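Local coordinates for Eps1p (Saccharomyces cerevisiae, PDB 4TW5), which belongs to the thioredoxin superfamily, apparently with two thioredoxin-like domains in this structure, each containing disulfide bonds, at residues A[37-42]-A[84-89]; A[14-19]-A[71-76]; A[159-164]-A[229-234]; A[135-140]-A[203-208]. All blocks are in the same frame, centred on the assembly; numbering follows the deposited sequence.

Contact 1: A[37-42]-A[84-89]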
loop_
_atom_site.group_PDB
_atom_site.type_symbol
_atom_site.label_atom_id
_atom_site.label_comp_id
_atom_site.label_asym_id
_atom_site.label_seq_id
_atom_site.Cartn_x
_atom_site.Cartn_y
_atom_site.Cartn_z
ATOM N N CYS A 37 -50.629 35.145 -7.395
ATOM C CA CYS A 37 -49.329 34.662 -7.852
ATOM C C CYS A 37 -49.385 33.700 -9.031
ATOM O O CYS A 37 -50.209 32.779 -9.050
ATOM C CB CYS A 37 -48.594 33.994 -6.670
ATOM S SG CYS A 37 -47.141 32.973 -7.067
ATOM N N PRO A 38 -48.521 33.951 -10.036
ATOM C CA PRO A 38 -48.417 33.178 -11.278
ATOM C C PRO A 38 -48.219 31.698 -10.967
ATOM O O PRO A 38 -49.027 30.846 -11.337
ATOM C CB PRO A 38 -47.159 33.732 -11.952
ATOM C CG PRO A 38 -46.921 35.073 -11.354
ATOM C CD PRO A 38 -47.730 35.196 -10.089
ATOM N N HIS A 39 -47.120 31.423 -10.265
ATOM C CA HIS A 39 -46.659 30.065 -9.985
ATOM C C HIS A 39 -47.451 29.366 -8.867
ATOM O O HIS A 39 -47.358 28.150 -8.710
ATOM C CB HIS A 39 -45.162 30.067 -9.644
ATOM C CG HIS A 39 -44.531 28.707 -9.707
ATOM N ND1 HIS A 39 -44.840 27.689 -8.827
ATOM C CD2 HIS A 39 -43.614 28.197 -10.562
ATOM C CE1 HIS A 39 -44.134 26.615 -9.133
ATOM N NE2 HIS A 39 -43.382 26.897 -10.183
ATOM N N CYS A 40 -48.209 30.118 -8.075
ATOM C CA CYS A 40 -48.831 29.520 -6.895
ATOM C C CYS A 40 -50.219 28.960 -7.200
ATOM O O CYS A 40 -50.825 28.307 -6.353
ATOM C CB CYS A 40 -48.950 30.546 -5.760
ATOM S SG CYS A 40 -47.516 31.630 -5.561
ATOM N N LYS A 41 -50.685 29.143 -8.433
ATOM C CA LYS A 41 -51.918 28.511 -8.883
ATOM C C LYS A 41 -51.543 27.375 -9.810
ATOM O O LYS A 41 -52.393 26.618 -10.278
ATOM C CB LYS A 41 -52.847 29.498 -9.592
ATOM C CG LYS A 41 -53.117 30.775 -8.829
ATOM C CD LYS A 41 -54.107 31.634 -9.594
ATOM C CE LYS A 41 -54.548 32.820 -8.769
ATOM N NZ LYS A 41 -55.072 32.374 -7.446
ATOM N N HIS A 42 -50.245 27.245 -10.039
ATOM C CA HIS A 42 -49.732 26.090 -10.739
ATOM C C HIS A 42 -49.243 25.059 -9.724
ATOM O O HIS A 42 -48.985 23.907 -10.074
ATOM C CB HIS A 42 -48.589 26.512 -11.668
ATOM C CG HIS A 42 -48.290 25.523 -12.747
ATOM N ND1 HIS A 42 -47.007 25.244 -13.169
ATOM C CD2 HIS A 42 -49.111 24.760 -13.507
ATOM C CE1 HIS A 42 -47.050 24.344 -14.134
ATOM N NE2 HIS A 42 -48.314 24.031 -14.358
ATOM N N TYR A 84 -40.500 34.740 -0.537
ATOM C CA TYR A 84 -41.031 34.540 -1.877
ATOM C C TYR A 84 -42.358 33.795 -1.882
ATOM O O TYR A 84 -42.794 33.273 -0.859
ATOM C CB TYR A 84 -40.004 33.783 -2.731
ATOM C CG TYR A 84 -39.416 32.549 -2.072
ATOM C CD1 TYR A 84 -39.892 31.274 -2.378
ATOM C CD2 TYR A 84 -38.378 32.655 -1.150
ATOM C CE1 TYR A 84 -39.352 30.141 -1.783
ATOM C CE2 TYR A 84 -37.834 31.531 -0.547
ATOM C CZ TYR A 84 -38.322 30.280 -0.866
ATOM O OH TYR A 84 -37.772 29.175 -0.261
ATOM N N PHE A 85 -42.984 33.755 -3.051
ATOM C CA PHE A 85 -44.225 33.032 -3.282
ATOM C C PHE A 85 -44.059 32.148 -4.514
ATOM O O PHE A 85 -43.546 32.604 -5.540
ATOM C CB PHE A 85 -45.401 33.992 -3.470
ATOM C CG PHE A 85 -45.827 34.700 -2.211
ATOM C CD1 PHE A 85 -45.885 34.024 -1.002
ATOM C CD2 PHE A 85 -46.172 36.045 -2.240
ATOM C CE1 PHE A 85 -46.284 34.675 0.158
ATOM C CE2 PHE A 85 -46.567 36.706 -1.088
ATOM C CZ PHE A 85 -46.623 36.018 0.114
ATOM N N PRO A 86 -44.450 30.868 -4.406
ATOM C CA PRO A 86 -44.897 30.283 -3.141
ATOM C C PRO A 86 -43.696 29.800 -2.341
ATOM O O PRO A 86 -42.636 29.556 -2.924
ATOM C CB PRO A 86 -45.758 29.113 -3.590
ATOM C CG PRO A 86 -45.103 28.671 -4.858
ATOM C CD PRO A 86 -44.538 29.903 -5.515
ATOM N N GLU A 87 -43.857 29.644 -1.034
ATOM C CA GLU A 87 -42.757 29.161 -0.209
ATOM C C GLU A 87 -43.141 27.940 0.607
ATOM O O GLU A 87 -44.019 28.011 1.478
ATOM C CB GLU A 87 -42.262 30.259 0.715
ATOM C CG GLU A 87 -41.109 29.804 1.568
ATOM C CD GLU A 87 -40.337 30.945 2.172
ATOM O OE1 GLU A 87 -40.620 32.113 1.824
ATOM O OE2 GLU A 87 -39.449 30.666 3.006
ATOM N N ILE A 88 -42.474 26.823 0.322
ATOM C CA ILE A 88 -42.752 25.564 1.004
ATOM C C ILE A 88 -41.780 25.282 2.157
ATOM O O ILE A 88 -40.573 25.208 1.950
ATOM C CB ILE A 88 -42.700 24.407 0.021
ATOM C CG1 ILE A 88 -43.512 24.753 -1.225
ATOM C CG2 ILE A 88 -43.199 23.118 0.683
ATOM C CD1 ILE A 88 -43.446 23.700 -2.283
ATOM N N ARG A 89 -42.314 25.097 3.362
ATOM C CA ARG A 89 -41.492 25.005 4.574
ATOM C C ARG A 89 -41.827 23.819 5.489
ATOM O O ARG A 89 -42.973 23.349 5.522
ATOM C CB ARG A 89 -41.631 26.283 5.391
ATOM C CG ARG A 89 -41.148 27.558 4.733
ATOM C CD ARG A 89 -41.198 28.674 5.745
ATOM N NE ARG A 89 -40.608 29.908 5.252
ATOM C CZ ARG A 89 -40.266 30.927 6.033
ATOM N NH1 ARG A 89 -40.469 30.860 7.336
ATOM N NH2 ARG A 89 -39.732 32.016 5.508
#
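C40, the second cysteine of a CPHC sequence, rests on P86, whose preceding peptide bond is cis; a CXXC disulfide facing a cis-proline is a hallmark of the thioredoxin fold. Beginning at CB, the C40 side chain first meets the proline ring at P86 CB, 4.1 Å away. With SG anti to the carbonyl carbon (chi1 -41°), the sulfur then settles against the ring. C40 SG lies 3.4 Å from P86 N and equally close to P86 CD, while P86 CB and CG are only slightly farther off. From the same spot C40 SG reaches back to F85 CB at 3.8 Å, so the sulfur spans the cis peptide link, touching a carbon of each residue. The oxidised pair is closed by the bond from C40 SG to C37 SG, 2.0 Å long. C37 SG is a looser neighbour, its nearest approach being 3.9 Å to F85 O. No hydrogen bond joins the two segments; the interface is made by sulfur, ring carbons and the F85 main chain. P86 also touches D31 of strand 27-33 and leads directly into strand 87-92. The aromatic ring of F85 turns away from the disulfide toward C70. H39 completes the contact: its side chain crosses that of P86 at about a right angle, and the buried H39 ND1, which has no hydrogen-bonding partner, lies 4.0 Å from P86 CD.

Contact 2: A[14-19]-A[71-76]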
loop_
_atom_site.group_PDB
_atom_site.type_symbol
_atom_site.label_atom_id
_atom_site.label_comp_id
_atom_site.label_asym_id
_atom_site.label_seq_id
_atom_site.Cartn_x
_atom_site.Cartn_y
_atom_site.Cartn_z
ATOM N N LEU A 14 -54.005 27.433 7.280
ATOM C CA LEU A 14 -53.836 27.805 8.671
ATOM C C LEU A 14 -53.908 29.325 8.763
ATOM O O LEU A 14 -53.430 30.021 7.869
ATOM C CB LEU A 14 -52.501 27.294 9.196
ATOM C CG LEU A 14 -52.385 25.773 9.137
ATOM C CD1 LEU A 14 -51.101 25.318 9.758
ATOM C CD2 LEU A 14 -53.579 25.142 9.839
ATOM N N ASN A 15 -54.456 29.838 9.857
ATOM C CA ASN A 15 -54.584 31.280 10.049
ATOM C C ASN A 15 -54.106 31.589 11.467
ATOM O O ASN A 15 -53.804 30.653 12.206
ATOM C CB ASN A 15 -56.035 31.742 9.793
ATOM C CG ASN A 15 -57.065 31.004 10.649
ATOM O OD1 ASN A 15 -56.903 30.863 11.856
ATOM N ND2 ASN A 15 -58.135 30.542 10.016
ATOM N N PRO A 16 -54.026 32.883 11.858
ATOM C CA PRO A 16 -53.494 33.191 13.196
ATOM C C PRO A 16 -54.226 32.517 14.370
ATOM O O PRO A 16 -53.708 32.496 15.488
ATOM C CB PRO A 16 -53.627 34.715 13.267
ATOM C CG PRO A 16 -53.502 35.151 11.863
ATOM C CD PRO A 16 -54.145 34.104 11.035
ATOM N N THR A 17 -55.408 31.968 14.128
ATOM C CA THR A 17 -56.128 31.285 15.198
ATOM C C THR A 17 -55.682 29.830 15.323
ATOM O O THR A 17 -55.860 29.213 16.370
ATOM C CB THR A 17 -57.653 31.286 14.965
ATOM O OG1 THR A 17 -57.984 30.303 13.972
ATOM C CG2 THR A 17 -58.140 32.660 14.530
ATOM N N ASN A 18 -55.083 29.309 14.254
ATOM C CA ASN A 18 -54.735 27.889 14.137
ATOM C C ASN A 18 -53.273 27.530 14.158
ATOM O O ASN A 18 -52.918 26.411 14.533
ATOM C CB ASN A 18 -55.243 27.326 12.791
ATOM C CG ASN A 18 -56.686 26.959 12.805
ATOM O OD1 ASN A 18 -57.267 26.723 13.863
ATOM N ND2 ASN A 18 -57.276 26.847 11.618
ATOM N N PHE A 19 -52.436 28.483 13.769
ATOM C CA PHE A 19 -51.076 28.174 13.354
ATOM C C PHE A 19 -50.324 27.476 14.480
ATOM O O PHE A 19 -49.969 26.302 14.359
ATOM C CB PHE A 19 -50.359 29.459 12.901
ATOM C CG PHE A 19 -49.067 29.220 12.177
ATOM C CD1 PHE A 19 -49.073 28.740 10.883
ATOM C CD2 PHE A 19 -47.857 29.507 12.765
ATOM C CE1 PHE A 19 -47.902 28.530 10.196
ATOM C CE2 PHE A 19 -46.678 29.294 12.082
ATOM C CZ PHE A 19 -46.703 28.804 10.798
ATOM N N ILE A 71 -52.413 36.378 2.062
ATOM C CA ILE A 71 -53.218 37.565 1.841
ATOM C C ILE A 71 -54.223 37.676 2.972
ATOM O O ILE A 71 -54.421 38.755 3.527
ATOM C CB ILE A 71 -53.899 37.527 0.463
ATOM C CG1 ILE A 71 -52.818 37.641 -0.611
ATOM C CG2 ILE A 71 -54.897 38.657 0.303
ATOM C CD1 ILE A 71 -51.812 38.745 -0.342
ATOM N N GLU A 72 -54.821 36.552 3.347
ATOM C CA GLU A 72 -55.789 36.546 4.433
ATOM C C GLU A 72 -55.068 36.500 5.787
ATOM O O GLU A 72 -55.654 36.786 6.830
ATOM C CB GLU A 72 -56.750 35.355 4.292
ATOM C CG GLU A 72 -57.522 35.293 2.967
ATOM C CD GLU A 72 -58.412 34.056 2.849
ATOM O OE1 GLU A 72 -58.437 33.258 3.809
ATOM O OE2 GLU A 72 -59.099 33.887 1.808
ATOM N N SER A 73 -53.774 36.205 5.753
ATOM C CA SER A 73 -52.952 36.160 6.962
ATOM C C SER A 73 -51.619 36.868 6.754
ATOM O O SER A 73 -50.555 36.283 6.965
ATOM C CB SER A 73 -52.696 34.711 7.376
ATOM O OG SER A 73 -53.850 33.922 7.187
ATOM N N ALA A 74 -51.686 38.125 6.330
ATOM C CA ALA A 74 -50.497 38.875 5.950
ATOM C C ALA A 74 -49.512 39.076 7.094
ATOM O O ALA A 74 -48.305 38.982 6.892
ATOM C CB ALA A 74 -50.906 40.215 5.370
ATOM N N ASP A 75 -50.019 39.336 8.292
ATOM C CA ASP A 75 -49.155 39.542 9.455
ATOM C C ASP A 75 -48.586 38.225 9.953
ATOM O O ASP A 75 -47.560 38.196 10.627
ATOM C CB ASP A 75 -49.906 40.257 10.580
ATOM C CG ASP A 75 -50.307 41.673 10.205
ATOM O OD1 ASP A 75 -49.398 42.511 9.993
ATOM O OD2 ASP A 75 -51.525 41.940 10.093
ATOM N N LEU A 76 -49.274 37.137 9.641
ATOM C CA LEU A 76 -48.753 35.818 9.942
ATOM C C LEU A 76 -47.498 35.543 9.113
ATOM O O LEU A 76 -46.443 35.200 9.651
ATOM C CB LEU A 76 -49.822 34.760 9.687
ATOM C CG LEU A 76 -49.379 33.315 9.857
ATOM C CD1 LEU A 76 -48.870 33.125 11.267
ATOM C CD2 LEU A 76 -50.562 32.387 9.581
#
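N15 and S73 bring the two backbones together, their CA atoms 6.0 Å apart, and P16 and L76 follow at 6.3 Å; no hydrogen bond crosses between the segments. Residues 14-19 turn just before helix 19-23, and the turn is an Asx turn: N15 OD1 accepts from T17 N at 2.9 Å, in the carbonyl plane and on a lone pair. On the other side, S73 occupies the N-cap position of helix 74-79, though its hydroxyl makes no capping bond. S73 OG bonds weakly to N69 O and also lies 3.9 Å from P16 CD, beside N15 CA. L76 makes the largest share of the contact, and its two methyl groups divide the work. CD1 sits over one face of the F19 ring, 4.2 Å from the centroid and 21° off the normal, a CH-pi contact displaced toward CG and CD2. L76 CD2 points at the backbone instead, 4.1 Å from N15 C, with P16 CD close by. The contact thus pins the turn before helix 19-23 to the start of helix 74-79, beside strand 63-69 at the sheet edge: L14, F19 and L76 all touch V68, and F19 reaches on to I30 and F32 of strand 27-33.

Contact 3: A[159-164]-A[229-234]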
loop_
_atom_site.group_PDB
_atom_site.type_symbol
_atom_site.label_atom_id
_atom_site.label_comp_id
_atom_site.label_asym_id
_atom_site.label_seq_id
_atom_site.Cartn_x
_atom_site.Cartn_y
_atom_site.Cartn_z
ATOM N N PHE A 159 -16.088 6.234 3.078
ATOM C CA PHE A 159 -14.780 5.606 3.276
ATOM C C PHE A 159 -14.228 5.951 4.661
ATOM O O PHE A 159 -14.245 7.113 5.067
ATOM C CB PHE A 159 -13.792 6.059 2.186
ATOM C CG PHE A 159 -14.229 5.699 0.797
ATOM C CD1 PHE A 159 -15.179 6.470 0.135
ATOM C CD2 PHE A 159 -13.717 4.575 0.168
ATOM C CE1 PHE A 159 -15.591 6.126 -1.132
ATOM C CE2 PHE A 159 -14.138 4.218 -1.084
ATOM C CZ PHE A 159 -15.071 4.994 -1.741
ATOM N N TRP A 160 -13.750 4.942 5.387
ATOM C CA TRP A 160 -13.414 5.108 6.818
ATOM C C TRP A 160 -12.005 4.665 7.184
ATOM O O TRP A 160 -11.533 3.647 6.682
ATOM C CB TRP A 160 -14.402 4.329 7.681
ATOM C CG TRP A 160 -15.814 4.735 7.479
ATOM C CD1 TRP A 160 -16.633 4.385 6.438
ATOM C CD2 TRP A 160 -16.595 5.563 8.348
ATOM N NE1 TRP A 160 -17.869 4.959 6.605
ATOM C CE2 TRP A 160 -17.876 5.678 7.773
ATOM C CE3 TRP A 160 -16.332 6.224 9.554
ATOM C CZ2 TRP A 160 -18.894 6.429 8.362
ATOM C CZ3 TRP A 160 -17.343 6.966 10.142
ATOM C CH2 TRP A 160 -18.612 7.068 9.541
ATOM N N PRO A 161 -11.358 5.387 8.118
ATOM C CA PRO A 161 -10.046 4.954 8.604
ATOM C C PRO A 161 -10.189 3.849 9.640
ATOM O O PRO A 161 -9.966 4.071 10.834
ATOM C CB PRO A 161 -9.469 6.227 9.228
ATOM C CG PRO A 161 -10.652 6.963 9.710
ATOM C CD PRO A 161 -11.842 6.569 8.858
ATOM N N THR A 162 -10.543 2.656 9.177
ATOM C CA THR A 162 -10.756 1.519 10.064
ATOM C C THR A 162 -10.743 0.253 9.245
ATOM O O THR A 162 -10.746 0.320 8.021
ATOM C CB THR A 162 -12.107 1.623 10.792
ATOM O OG1 THR A 162 -12.258 0.529 11.703
ATOM C CG2 THR A 162 -13.230 1.574 9.768
ATOM N N LYS A 163 -10.731 -0.899 9.912
ATOM C CA LYS A 163 -10.856 -2.168 9.207
ATOM C C LYS A 163 -11.991 -2.984 9.830
ATOM O O LYS A 163 -12.320 -4.064 9.359
ATOM C CB LYS A 163 -9.559 -2.981 9.264
ATOM C CG LYS A 163 -9.304 -3.532 10.637
ATOM C CD LYS A 163 -8.026 -4.343 10.711
ATOM C CE LYS A 163 -7.841 -4.870 12.128
ATOM N NZ LYS A 163 -6.583 -5.633 12.246
ATOM N N ASP A 164 -12.587 -2.455 10.889
ATOM C CA ASP A 164 -13.514 -3.237 11.697
ATOM C C ASP A 164 -14.987 -2.878 11.527
ATOM O O ASP A 164 -15.827 -3.374 12.267
ATOM C CB ASP A 164 -13.145 -3.113 13.180
ATOM C CG ASP A 164 -11.861 -3.804 13.496
ATOM O OD1 ASP A 164 -11.668 -4.938 12.994
ATOM O OD2 ASP A 164 -11.034 -3.215 14.221
ATOM N N ALA A 229 -2.541 15.410 11.919
ATOM C CA ALA A 229 -3.156 15.348 13.239
ATOM C C ALA A 229 -4.475 14.592 13.199
ATOM O O ALA A 229 -4.800 13.793 14.088
ATOM C CB ALA A 229 -3.380 16.767 13.784
ATOM N N ASP A 230 -5.218 14.845 12.135
ATOM C CA ASP A 230 -6.607 14.482 12.071
ATOM C C ASP A 230 -7.005 14.119 10.648
ATOM O O ASP A 230 -6.492 14.681 9.676
ATOM C CB ASP A 230 -7.443 15.647 12.593
ATOM C CG ASP A 230 -8.900 15.291 12.776
ATOM O OD1 ASP A 230 -9.218 14.428 13.622
ATOM O OD2 ASP A 230 -9.731 15.898 12.072
ATOM N N ARG A 231 -7.914 13.159 10.553
ATOM C CA ARG A 231 -8.464 12.688 9.298
ATOM C C ARG A 231 -9.982 12.706 9.417
ATOM O O ARG A 231 -10.533 12.660 10.528
ATOM C CB ARG A 231 -7.969 11.279 8.989
ATOM C CG ARG A 231 -6.572 11.030 9.500
ATOM C CD ARG A 231 -6.169 9.601 9.320
ATOM N NE ARG A 231 -6.607 8.748 10.415
ATOM C CZ ARG A 231 -6.350 7.453 10.450
ATOM N NH1 ARG A 231 -5.674 6.897 9.455
ATOM N NH2 ARG A 231 -6.758 6.720 11.462
ATOM N N GLU A 232 -10.647 12.697 8.270
ATOM C CA GLU A 232 -12.102 12.693 8.197
ATOM C C GLU A 232 -12.569 11.583 7.298
ATOM O O GLU A 232 -11.874 11.225 6.355
ATOM C CB GLU A 232 -12.637 13.988 7.592
ATOM C CG GLU A 232 -12.646 15.219 8.431
ATOM C CD GLU A 232 -13.182 16.379 7.625
ATOM O OE1 GLU A 232 -13.336 16.183 6.396
ATOM O OE2 GLU A 232 -13.460 17.462 8.206
ATOM N N PRO A 233 -13.782 11.073 7.546
ATOM C CA PRO A 233 -14.328 10.081 6.613
ATOM C C PRO A 233 -14.616 10.760 5.274
ATOM O O PRO A 233 -14.849 11.978 5.226
ATOM C CB PRO A 233 -15.603 9.596 7.314
ATOM C CG PRO A 233 -15.440 10.066 8.763
ATOM C CD PRO A 233 -14.674 11.323 8.685
ATOM N N LYS A 234 -14.508 10.022 4.181
ATOM C CA LYS A 234 -14.801 10.626 2.882
ATOM C C LYS A 234 -16.052 10.014 2.281
ATOM O O LYS A 234 -16.401 8.887 2.601
ATOM C CB LYS A 234 -13.620 10.464 1.931
ATOM C CG LYS A 234 -12.356 11.101 2.474
ATOM C CD LYS A 234 -12.464 12.604 2.531
ATOM C CE LYS A 234 -11.076 13.182 2.814
ATOM N NZ LYS A 234 -11.031 14.671 2.727
#
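F159 and K234 form an antiparallel hydrogen-bonded pair where strand 155-160 meets the start of strand 234-238. F159 N donates to K234 O at 2.7 Å, and K234 N returns a bond to F159 O on a lone pair in the carbonyl plane. P233 CA also approaches F159 O, 3.3 Å, as a CA-H...O contact, so this oxygen is met twice. The tight part of the interface lies next to this pair. P233 covers one face of the W160 indole: CB stands 4.2 Å from the centroid of the six-membered ring and 12° off its normal, while P233 CG packs against CZ3 and CE3. Indole NE1 is hydrogen-bonded to S158 OG. P161, the centre of an inverse gamma turn, sets its CB over the middle of the R231 guanidinium, 3.5 Å above the plane. The R231 chain bends at chi3 (-85°), and NH2 bonds to K175 O, so both a polar partner and a carbon hold the flat group.

The other side is looser. The K234 side chain meets that of F159 no closer than 4.4 Å, CB to CB, and its amine heads away; E232 points away and pairs with K179, and K163 forms a salt bridge with E72 of the second subunit. P233 precedes its strand as P86 does, but after a trans peptide bond; the sheet topology and the C177-C180 disulfide are consistent with a second thioredoxin-like domain. Both P161 and P233 touch C180 at the start of helix 180-196, and the W160 backbone is hydrogen-bonded to V204 of strand 200-205.

Contact 4: A[135-140]-A[203-208]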
loop_
_atom_site.group_PDB
_atom_site.type_symbol
_atom_site.label_atom_id
_atom_site.label_comp_id
_atom_site.label_asym_id
_atom_site.label_seq_id
_atom_site.Cartn_x
_atom_site.Cartn_y
_atom_site.Cartn_z
ATOM N N SER A 135 -26.759 1.265 5.219
ATOM C CA SER A 135 -25.450 1.312 4.576
ATOM C C SER A 135 -24.868 -0.084 4.379
ATOM O O SER A 135 -24.789 -0.852 5.306
ATOM C CB SER A 135 -24.499 2.170 5.409
ATOM O OG SER A 135 -23.172 2.149 4.919
ATOM N N GLN A 136 -24.463 -0.422 3.160
ATOM C CA GLN A 136 -23.959 -1.777 2.908
ATOM C C GLN A 136 -22.439 -1.918 2.991
ATOM O O GLN A 136 -21.679 -1.034 2.601
ATOM C CB GLN A 136 -24.434 -2.259 1.539
ATOM C CG GLN A 136 -25.934 -2.465 1.456
ATOM C CD GLN A 136 -26.429 -2.608 0.014
ATOM O OE1 GLN A 136 -26.965 -1.655 -0.565
ATOM N NE2 GLN A 136 -26.250 -3.796 -0.566
ATOM N N TYR A 137 -22.011 -3.028 3.575
ATOM C CA TYR A 137 -20.607 -3.351 3.692
ATOM C C TYR A 137 -20.054 -3.666 2.338
ATOM O O TYR A 137 -20.478 -4.608 1.703
ATOM C CB TYR A 137 -20.420 -4.510 4.668
ATOM C CG TYR A 137 -19.028 -5.098 4.738
ATOM C CD1 TYR A 137 -17.977 -4.405 5.325
ATOM C CD2 TYR A 137 -18.787 -6.388 4.285
ATOM C CE1 TYR A 137 -16.703 -4.968 5.409
ATOM C CE2 TYR A 137 -17.527 -6.957 4.374
ATOM C CZ TYR A 137 -16.485 -6.239 4.931
ATOM O OH TYR A 137 -15.238 -6.816 5.009
ATOM N N LEU A 138 -19.103 -2.867 1.886
ATOM C CA LEU A 138 -18.501 -3.118 0.592
ATOM C C LEU A 138 -17.051 -3.500 0.762
ATOM O O LEU A 138 -16.241 -2.694 1.221
ATOM C CB LEU A 138 -18.608 -1.877 -0.326
ATOM C CG LEU A 138 -19.998 -1.260 -0.560
ATOM C CD1 LEU A 138 -19.893 0.059 -1.325
ATOM C CD2 LEU A 138 -20.944 -2.247 -1.330
ATOM N N GLU A 139 -16.722 -4.713 0.336
ATOM C CA GLU A 139 -15.326 -5.105 0.185
ATOM C C GLU A 139 -14.806 -4.443 -1.071
ATOM O O GLU A 139 -15.596 -3.963 -1.900
ATOM C CB GLU A 139 -15.188 -6.618 0.070
ATOM C CG GLU A 139 -15.688 -7.345 1.293
ATOM C CD GLU A 139 -15.300 -8.801 1.282
ATOM O OE1 GLU A 139 -14.597 -9.216 0.332
ATOM O OE2 GLU A 139 -15.706 -9.524 2.216
ATOM N N GLY A 140 -13.483 -4.430 -1.224
ATOM C CA GLY A 140 -12.848 -3.740 -2.330
ATOM C C GLY A 140 -13.390 -4.169 -3.667
ATOM O O GLY A 140 -13.710 -3.344 -4.522
ATOM N N HIS A 203 -20.269 1.420 2.820
ATOM C CA HIS A 203 -19.123 1.853 3.591
ATOM C C HIS A 203 -17.925 0.970 3.308
ATOM O O HIS A 203 -18.035 -0.240 3.156
ATOM C CB HIS A 203 -19.459 1.892 5.090
ATOM C CG HIS A 203 -20.070 0.638 5.600
ATOM N ND1 HIS A 203 -21.436 0.446 5.639
ATOM C CD2 HIS A 203 -19.512 -0.489 6.099
ATOM C CE1 HIS A 203 -21.688 -0.763 6.107
ATOM N NE2 HIS A 203 -20.540 -1.342 6.415
ATOM N N VAL A 204 -16.769 1.614 3.230
ATOM C CA VAL A 204 -15.510 0.946 2.917
ATOM C C VAL A 204 -14.514 1.122 4.063
ATOM O O VAL A 204 -14.317 2.232 4.564
ATOM C CB VAL A 204 -14.899 1.515 1.619
ATOM C CG1 VAL A 204 -13.415 1.031 1.403
ATOM C CG2 VAL A 204 -15.810 1.237 0.433
ATOM N N ASN A 205 -13.916 0.013 4.478
ATOM C CA ASN A 205 -12.822 0.009 5.437
ATOM C C ASN A 205 -11.513 0.242 4.703
ATOM O O ASN A 205 -10.964 -0.677 4.099
ATOM C CB ASN A 205 -12.768 -1.323 6.183
ATOM C CG ASN A 205 -13.960 -1.533 7.071
ATOM O OD1 ASN A 205 -13.922 -1.202 8.254
ATOM N ND2 ASN A 205 -15.048 -2.052 6.499
ATOM N N CYS A 206 -11.015 1.466 4.737
ATOM C CA CYS A 206 -9.788 1.777 4.014
ATOM C C CYS A 206 -8.535 1.062 4.521
ATOM O O CYS A 206 -7.602 0.854 3.754
ATOM C CB CYS A 206 -9.565 3.278 4.017
ATOM S SG CYS A 206 -10.550 4.010 2.708
ATOM N N GLU A 207 -8.506 0.673 5.796
ATOM C CA GLU A 207 -7.353 -0.078 6.296
ATOM C C GLU A 207 -7.257 -1.457 5.642
ATOM O O GLU A 207 -6.159 -1.967 5.448
ATOM C CB GLU A 207 -7.413 -0.225 7.823
ATOM C CG GLU A 207 -7.236 1.087 8.542
ATOM C CD GLU A 207 -7.024 0.932 10.035
ATOM O OE1 GLU A 207 -6.550 -0.140 10.486
ATOM O OE2 GLU A 207 -7.378 1.875 10.763
ATOM N N SER A 208 -8.410 -2.030 5.286
ATOM C CA SER A 208 -8.499 -3.340 4.621
ATOM C C SER A 208 -8.444 -3.239 3.115
ATOM O O SER A 208 -8.416 -4.260 2.441
ATOM C CB SER A 208 -9.804 -4.049 4.981
ATOM O OG SER A 208 -10.063 -3.897 6.342
HETATM O O HOH W 1 -14.654 -2.736 3.415
#
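H203 lays one face of its imidazole against the backbone of the neighbouring strand, with Q136 O 3.4 Å above the ring plane toward its rim and Y137 CA 3.4 Å from NE2. CG lies between the backbone N and the carbonyl carbon (chi1 51°), the crowded position, and from there the ring reaches strand 136-137. At the ring edge, S135 OG and H203 ND1 share a short hydrogen bond of 2.5 Å. Y137 and H203 pair as a parallel bridge: H203 N donates to Q136 O at 2.8 Å, and L138 N to H203 O at 3.1 Å. Strand 136-137 thereby becomes the edge strand of the five-stranded sheet, beside strand 200-205. Beyond the last direct backbone bond a water continues the link, donating to L138 O at 2.7 Å and accepting from N205 N. N205 ND2 lies in the plane of the Y137 ring at its edge, 3.5 Å from CE1, while N205 OD1 accepts from M165 N. On the other side of the strand L138 CB rests loosely near V204 CG2. The imidazole is gripped at both nitrogens, by S135 at ND1 and by K166 O at NE2, and S135 OG also takes a bond from W187 NE1. Because K166 O is a carbonyl oxygen, NE2 is the donor there, and the two bonds probably hold the ring in one orientation.

In the fold
The four contacts fall into two groups on opposite sides of the chain's centre, contacts 1 and 2 in the N-terminal thioredoxin domain and contacts 3 and 4 in what is probably a second thioredoxin-like domain. Centres of contacts 1 and 2 lie about 16 Å apart without touching; both are partly buried and lack cross-segment hydrogen bonds, contact 1 relying on sulfur against proline and contact 2 on methyl groups against a ring. Contacts 3 and 4 are buried, carry strand-pairing bonds and adjoin directly, since strands 155-160 and 200-205 are neighbours in one sheet. Contact 3 adds antiparallel pairing and proline packing, contact 4 parallel pairing at the sheet edge with a polar network around a histidine.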